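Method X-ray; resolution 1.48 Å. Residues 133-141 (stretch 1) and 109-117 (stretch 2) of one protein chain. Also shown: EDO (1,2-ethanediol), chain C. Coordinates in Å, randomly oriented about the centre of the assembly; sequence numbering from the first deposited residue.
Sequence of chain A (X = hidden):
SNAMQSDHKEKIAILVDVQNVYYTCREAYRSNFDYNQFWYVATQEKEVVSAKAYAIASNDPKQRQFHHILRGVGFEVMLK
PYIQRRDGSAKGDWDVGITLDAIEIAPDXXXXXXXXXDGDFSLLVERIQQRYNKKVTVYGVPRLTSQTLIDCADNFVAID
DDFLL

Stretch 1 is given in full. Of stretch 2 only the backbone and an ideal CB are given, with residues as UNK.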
ATOM      1  N   ASN A 133      -9.936  15.847   3.431  1.00 10.28           N
ATOM      2  CA  ASN A 133     -10.204  16.963   2.525  1.00 10.13           C
ATOM      3  C   ASN A 133      -8.992  17.865   2.306  1.00 10.62           C
ATOM      4  O   ASN A 133      -9.116  19.100   2.274  1.00 12.01           O
ATOM      5  CB  ASN A 133     -11.426  17.773   2.962  1.00 11.09           C
ATOM      6  CG  ASN A 133     -11.955  18.662   1.858  1.00 11.61           C
ATOM      7  OD1 ASN A 133     -11.791  18.380   0.653  1.00 13.62           O
ATOM      8  ND2 ASN A 133     -12.611  19.745   2.257  1.00 13.76           N
ATOM      9  N   LYS A 134      -7.821  17.236   2.140  1.00 10.28           N
ATOM     10  CA  LYS A 134      -6.615  17.979   1.790  1.00 11.22           C
ATOM     11  C   LYS A 134      -6.364  17.882   0.285  1.00 11.76           C
ATOM     12  O   LYS A 134      -6.968  17.045  -0.397  1.00 12.64           O
ATOM     13  CB  LYS A 134      -5.413  17.478   2.615  1.00 11.24           C
ATOM     14  CG  LYS A 134      -5.645  17.480   4.140  1.00 12.05           C
ATOM     15  CD  LYS A 134      -6.187  18.785   4.714  1.00 10.66           C
ATOM     16  CE  LYS A 134      -6.437  18.699   6.236  1.00 11.05           C
ATOM     17  NZ  LYS A 134      -5.177  18.647   7.030  1.00 12.01           N
ATOM     18  N   LYS A 135      -5.504  18.775  -0.215  1.00 11.75           N
ATOM     19  CA  LYS A 135      -5.148  18.763  -1.637  1.00 12.13           C
ATOM     20  C   LYS A 135      -4.042  17.759  -1.876  1.00 11.68           C
ATOM     21  O   LYS A 135      -3.226  17.492  -0.974  1.00 11.27           O
ATOM     22  CB  LYS A 135      -4.651  20.143  -2.083  1.00 13.00           C
ATOM     23  CG  LYS A 135      -5.667  21.262  -1.905  1.00 17.00           C
ATOM     24  CD  LYS A 135      -6.739  21.214  -2.950  1.00 20.89           C
ATOM     25  CE  LYS A 135      -7.692  22.410  -2.803  1.00 23.45           C
ATOM     26  NZ  LYS A 135      -8.784  22.301  -3.801  1.00 28.21           N
ATOM     27  N   VAL A 136      -4.005  17.219  -3.089  1.00 11.31           N
ATOM     28  CA  VAL A 136      -2.930  16.335  -3.498  1.00 12.08           C
ATOM     29  C   VAL A 136      -2.402  16.780  -4.847  1.00 11.79           C
ATOM     30  O   VAL A 136      -3.184  16.942  -5.822  1.00 11.59           O
ATOM     31  CB  VAL A 136      -3.391  14.855  -3.560  1.00 12.74           C
ATOM     32  CG1 VAL A 136      -2.213  13.943  -3.917  1.00 14.23           C
ATOM     33  CG2 VAL A 136      -4.013  14.434  -2.199  1.00 14.05           C
ATOM     34  N   THR A 137      -1.089  17.003  -4.897  1.00 10.78           N
ATOM     35  CA  THR A 137      -0.389  17.200  -6.176  1.00 11.10           C
ATOM     36  C   THR A 137       0.428  15.953  -6.476  1.00 11.03           C
ATOM     37  O   THR A 137       1.115  15.437  -5.586  1.00 12.18           O
ATOM     38  CB  THR A 137       0.571  18.406  -6.116  1.00 11.56           C
ATOM     39  OG1 THR A 137      -0.179  19.600  -5.858  1.00 12.91           O
ATOM     40  CG2 THR A 137       1.402  18.558  -7.409  1.00 12.96           C
ATOM     41  N   VAL A 138       0.363  15.485  -7.723  1.00 10.70           N
ATOM     42  CA  VAL A 138       1.189  14.385  -8.207  1.00 11.25           C
ATOM     43  C   VAL A 138       2.206  14.929  -9.180  1.00 10.73           C
ATOM     44  O   VAL A 138       1.837  15.706 -10.064  1.00 11.02           O
ATOM     45  CB  VAL A 138       0.325  13.290  -8.881  1.00 11.43           C
ATOM     46  CG1 VAL A 138       1.192  12.267  -9.633  1.00 12.85           C
ATOM     47  CG2 VAL A 138      -0.548  12.587  -7.832  1.00 11.45           C
ATOM     48  N   TYR A 139       3.472  14.538  -8.995  1.00 11.04           N
ATOM     49  CA  TYR A 139       4.513  14.751 -10.005  1.00 10.75           C
ATOM     50  C   TYR A 139       4.800  13.388 -10.610  1.00 11.39           C
ATOM     51  O   TYR A 139       5.059  12.431  -9.863  1.00 12.58           O
ATOM     52  CB  TYR A 139       5.812  15.267  -9.373  1.00 11.66           C
ATOM     53  CG  TYR A 139       5.827  16.727  -9.006  1.00 11.25           C
ATOM     54  CD1 TYR A 139       6.701  17.617  -9.653  1.00 14.24           C
ATOM     55  CD2 TYR A 139       5.011  17.228  -7.983  1.00 12.29           C
ATOM     56  CE1 TYR A 139       6.758  18.960  -9.307  1.00 13.68           C
ATOM     57  CE2 TYR A 139       5.051  18.568  -7.641  1.00 12.07           C
ATOM     58  CZ  TYR A 139       5.917  19.440  -8.314  1.00 12.92           C
ATOM     59  OH  TYR A 139       5.949  20.774  -7.970  1.00 14.35           O
ATOM     60  N   GLY A 140       4.776  13.304 -11.941  1.00 11.91           N
ATOM     61  CA  GLY A 140       5.033  12.033 -12.607  1.00 13.07           C
ATOM     62  C   GLY A 140       5.500  12.250 -14.030  1.00 13.34           C
ATOM     63  O   GLY A 140       5.207  13.286 -14.619  1.00 13.66           O
ATOM     64  N   VAL A 141       6.227  11.270 -14.578  1.00 14.13           N
ATOM     65  CA  VAL A 141       6.628  11.299 -15.990  1.00 15.18           C
ATOM     66  C   VAL A 141       5.345  11.046 -16.806  1.00 15.41           C
ATOM     67  O   VAL A 141       4.767   9.971 -16.691  1.00 16.04           O
ATOM     68  CB  VAL A 141       7.664  10.208 -16.266  1.00 15.23           C
ATOM     69  CG1 VAL A 141       7.926  10.093 -17.762  1.00 16.94           C
ATOM     70  CG2 VAL A 141       8.946  10.531 -15.519  1.00 15.84           C
ATOM     71  N   UNK A 109      -1.119  18.587   7.238  1.00 11.24           N
ATOM     72  CA  UNK A 109      -0.722  19.428   6.095  1.00 11.02           C
ATOM     73  C   UNK A 109      -1.929  19.873   5.284  1.00 11.27           C
ATOM     74  O   UNK A 109      -3.006  19.255   5.361  1.00 11.93           O
ATOM     75  CB  UNK A 109       0.256  18.675   5.191  1.00 11.02           C
ATOM     76  N   UNK A 110      -1.744  20.950   4.522  1.00 10.97           N
ATOM     77  CA  UNK A 110      -2.773  21.388   3.588  1.00 11.46           C
ATOM     78  C   UNK A 110      -2.731  20.625   2.277  1.00 11.23           C
ATOM     79  O   UNK A 110      -3.734  20.512   1.589  1.00 11.87           O
ATOM     80  CB  UNK A 110      -2.628  22.886   3.314  1.00 11.46           C
ATOM     81  N   UNK A 111      -1.556  20.130   1.921  1.00 10.55           N
ATOM     82  CA  UNK A 111      -1.373  19.481   0.632  1.00 11.18           C
ATOM     83  C   UNK A 111      -0.297  18.412   0.767  1.00 10.36           C
ATOM     84  O   UNK A 111       0.752  18.634   1.391  1.00 10.66           O
ATOM     85  CB  UNK A 111      -1.002  20.498  -0.450  1.00 11.18           C
ATOM     86  N   UNK A 112      -0.604  17.241   0.209  1.00 10.61           N
ATOM     87  CA  UNK A 112       0.368  16.144   0.079  1.00 10.20           C
ATOM     88  C   UNK A 112       0.893  16.180  -1.352  1.00 10.81           C
ATOM     89  O   UNK A 112       0.094  16.214  -2.322  1.00 10.98           O
ATOM     90  CB  UNK A 112      -0.256  14.786   0.409  1.00 10.20           C
ATOM     91  N   UNK A 113       2.223  16.174  -1.486  1.00 10.58           N
ATOM     92  CA  UNK A 113       2.848  16.097  -2.809  1.00 11.67           C
ATOM     93  C   UNK A 113       3.456  14.709  -2.970  1.00 10.97           C
ATOM     94  O   UNK A 113       4.357  14.339  -2.217  1.00 11.21           O
ATOM     95  CB  UNK A 113       3.909  17.185  -2.990  1.00 11.67           C
ATOM     96  N   UNK A 114       2.907  13.938  -3.909  1.00 11.22           N
ATOM     97  CA  UNK A 114       3.324  12.558  -4.168  1.00 10.57           C
ATOM     98  C   UNK A 114       4.085  12.532  -5.477  1.00 11.15           C
ATOM     99  O   UNK A 114       3.556  12.948  -6.504  1.00 11.81           O
ATOM    100  CB  UNK A 114       2.127  11.606  -4.212  1.00 10.57           C
ATOM    101  N   UNK A 115       5.340  12.089  -5.415  1.00 11.08           N
ATOM    102  CA  UNK A 115       6.169  12.013  -6.616  1.00 11.43           C
ATOM    103  C   UNK A 115       6.236  10.543  -7.020  1.00 11.98           C
ATOM    104  O   UNK A 115       7.037   9.772  -6.494  1.00 11.70           O
ATOM    105  CB  UNK A 115       7.564  12.595  -6.381  1.00 11.43           C
ATOM    106  N   UNK A 116       5.318  10.169  -7.907  1.00 11.92           N
ATOM    107  CA  UNK A 116       5.204   8.804  -8.409  1.00 13.35           C
ATOM    108  C   UNK A 116       4.204   8.819  -9.540  1.00 13.87           C
ATOM    109  O   UNK A 116       3.229   9.592  -9.489  1.00 14.82           O
ATOM    110  CB  UNK A 116       4.785   7.825  -7.311  1.00 13.35           C
ATOM    111  N   UNK A 117       4.419   7.949 -10.527  1.00 13.87           N
ATOM    112  CA  UNK A 117       3.429   7.761 -11.579  1.00 13.77           C
ATOM    113  C   UNK A 117       2.589   6.503 -11.427  1.00 13.83           C
ATOM    114  O   UNK A 117       1.770   6.203 -12.298  1.00 14.54           O
ATOM    115  CB  UNK A 117       4.132   7.731 -12.938  1.00 13.77           C
TER
HETATM  116  C1  EDO C 302      -3.230  21.712   8.076  1.00 24.84           C
HETATM  117  O1  EDO C 302      -4.274  21.481   7.126  1.00 18.50           O
HETATM  118  C2  EDO C 302      -3.756  22.642   9.164  1.00 26.88           C
HETATM  119  O2  EDO C 302      -2.809  22.590  10.228  1.00 31.50           O

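Stretch 2 runs parallel to strand 135-140, and its strand, 111-115, pairs with it residue for residue. Side chains therefore alternate between two faces, one carrying Lys135, Thr137 and Tyr139, the other Val136 and Val138.

Position 109 precedes the strand. Its CB points sideways and meets nothing of stretch 1 within 5.5 Å, so many side chains would suit. Its backbone matters more: Lys134 NZ donates to the carbonyl O of 109 at 2.8 Å. The residue is Val109.

At 110 the CB points away from stretch 1, but the ethanediol and the Lys134 amine lie nearby. A polar or acidic side chain would suit. The residue is Asp110. EDO O1 donates to Asp110 OD1 (2.9 Å) and accepts from Lys134 NZ (3.0 Å), so the diol bridges the two side chains.

Position 111 shares the face of Lys135 and Thr137. Its ideal CB is 3.8 Å from Lys135 O. Thr137 OG1 offers a hydroxyl within reach of a long side chain; a long polar or basic residue would suit, or a shorter one. The residue is Arg111. Its NH1 donates to Thr137 OG1 at 2.8 Å, near the guanidinium plane, while Lys135 CB packs over one guanidinium face, 3.5 Å from Arg111 CZ.

Position 112 turns to the other face, its ideal CB 4.6 Å from Val136 CG2. Small or medium apolar residues would suit. The residue is Val112. Val112 N donates to Lys135 O, and Thr137 N to Val112 O, both at 2.9 Å.

At 113 the ideal CB is 5.0 Å from Tyr139 CE2, on the face of Thr137. A branched or longer aliphatic side chain would meet the ring. The residue is Ile113, and its CG2 lies 3.7 Å from Tyr139 CE2.

Position 114 faces Val136 CG1 and Val138 CG2, 4.9 and 4.6 Å from its ideal CB. Aliphatic residues would suit. The residue is Leu114. Leu114 N donates to Thr137 O at 2.9 Å, and Tyr139 N to Leu114 O at 3.0 Å.

Position 115 lies beside Tyr139, favouring an apolar side chain. The residue is Val115, with CG1 4.0 Å from Tyr139 CB.

At 116 the CB points away, so stretch 1 sets little preference. The residue is Ser116. Ser116 N donates a weak hydrogen bond to Tyr139 O (3.0 Å).

Position 117 has phi/psi of -102/6, so glycine is not required. Its ideal CB points toward stretch 1, 4.4 Å from Gly140 CA, so a small side chain would suit too. The residue is Gly117.

Stretch 2 (109-117) VDRVILVSG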
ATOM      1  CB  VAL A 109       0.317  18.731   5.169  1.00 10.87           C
ATOM      2  CG1 VAL A 109       1.598  18.478   5.941  1.00 11.65           C
ATOM      3  CG2 VAL A 109      -0.218  17.419   4.593  1.00 12.58           C
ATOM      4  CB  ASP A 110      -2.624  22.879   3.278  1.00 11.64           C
ATOM      5  CG  ASP A 110      -2.722  23.745   4.525  1.00 13.50           C
ATOM      6  OD1 ASP A 110      -3.722  23.598   5.256  1.00 15.76           O
ATOM      7  OD2 ASP A 110      -1.788  24.522   4.811  1.00 15.43           O
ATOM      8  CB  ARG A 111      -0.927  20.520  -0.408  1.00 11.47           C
ATOM      9  CG  ARG A 111      -0.727  19.938  -1.822  1.00 13.45           C
ATOM     10  CD  ARG A 111      -0.245  20.982  -2.788  1.00 15.21           C
ATOM     11  NE  ARG A 111      -1.259  22.010  -2.966  1.00 15.82           N
ATOM     12  CZ  ARG A 111      -2.227  21.999  -3.889  1.00 15.15           C
ATOM     13  NH1 ARG A 111      -2.336  21.014  -4.779  1.00 14.41           N
ATOM     14  NH2 ARG A 111      -3.117  23.004  -3.910  1.00 18.62           N
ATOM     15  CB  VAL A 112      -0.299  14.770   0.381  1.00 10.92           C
ATOM     16  CG1 VAL A 112       0.683  13.619   0.124  1.00 12.62           C
ATOM     17  CG2 VAL A 112      -0.818  14.729   1.818  1.00 11.65           C
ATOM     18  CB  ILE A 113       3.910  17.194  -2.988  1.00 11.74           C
ATOM     19  CG1 ILE A 113       3.283  18.594  -2.791  1.00 12.96           C
ATOM     20  CG2 ILE A 113       4.619  17.048  -4.340  1.00 12.86           C
ATOM     21  CD1 ILE A 113       4.275  19.748  -2.875  1.00 14.99           C
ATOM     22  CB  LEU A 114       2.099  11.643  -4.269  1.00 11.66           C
ATOM     23  CG  LEU A 114       2.378  10.193  -4.645  1.00 13.35           C
ATOM     24  CD1 LEU A 114       3.211   9.460  -3.602  1.00 15.23           C
ATOM     25  CD2 LEU A 114       1.035   9.502  -4.871  1.00 15.55           C
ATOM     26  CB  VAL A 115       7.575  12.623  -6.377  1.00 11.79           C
ATOM     27  CG1 VAL A 115       8.341  12.725  -7.691  1.00 13.19           C
ATOM     28  CG2 VAL A 115       7.445  14.017  -5.783  1.00 13.12           C
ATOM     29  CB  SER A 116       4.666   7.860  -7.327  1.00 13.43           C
ATOM     30  OG  SER A 116       4.570   6.527  -7.831  1.00 14.87           O
TER
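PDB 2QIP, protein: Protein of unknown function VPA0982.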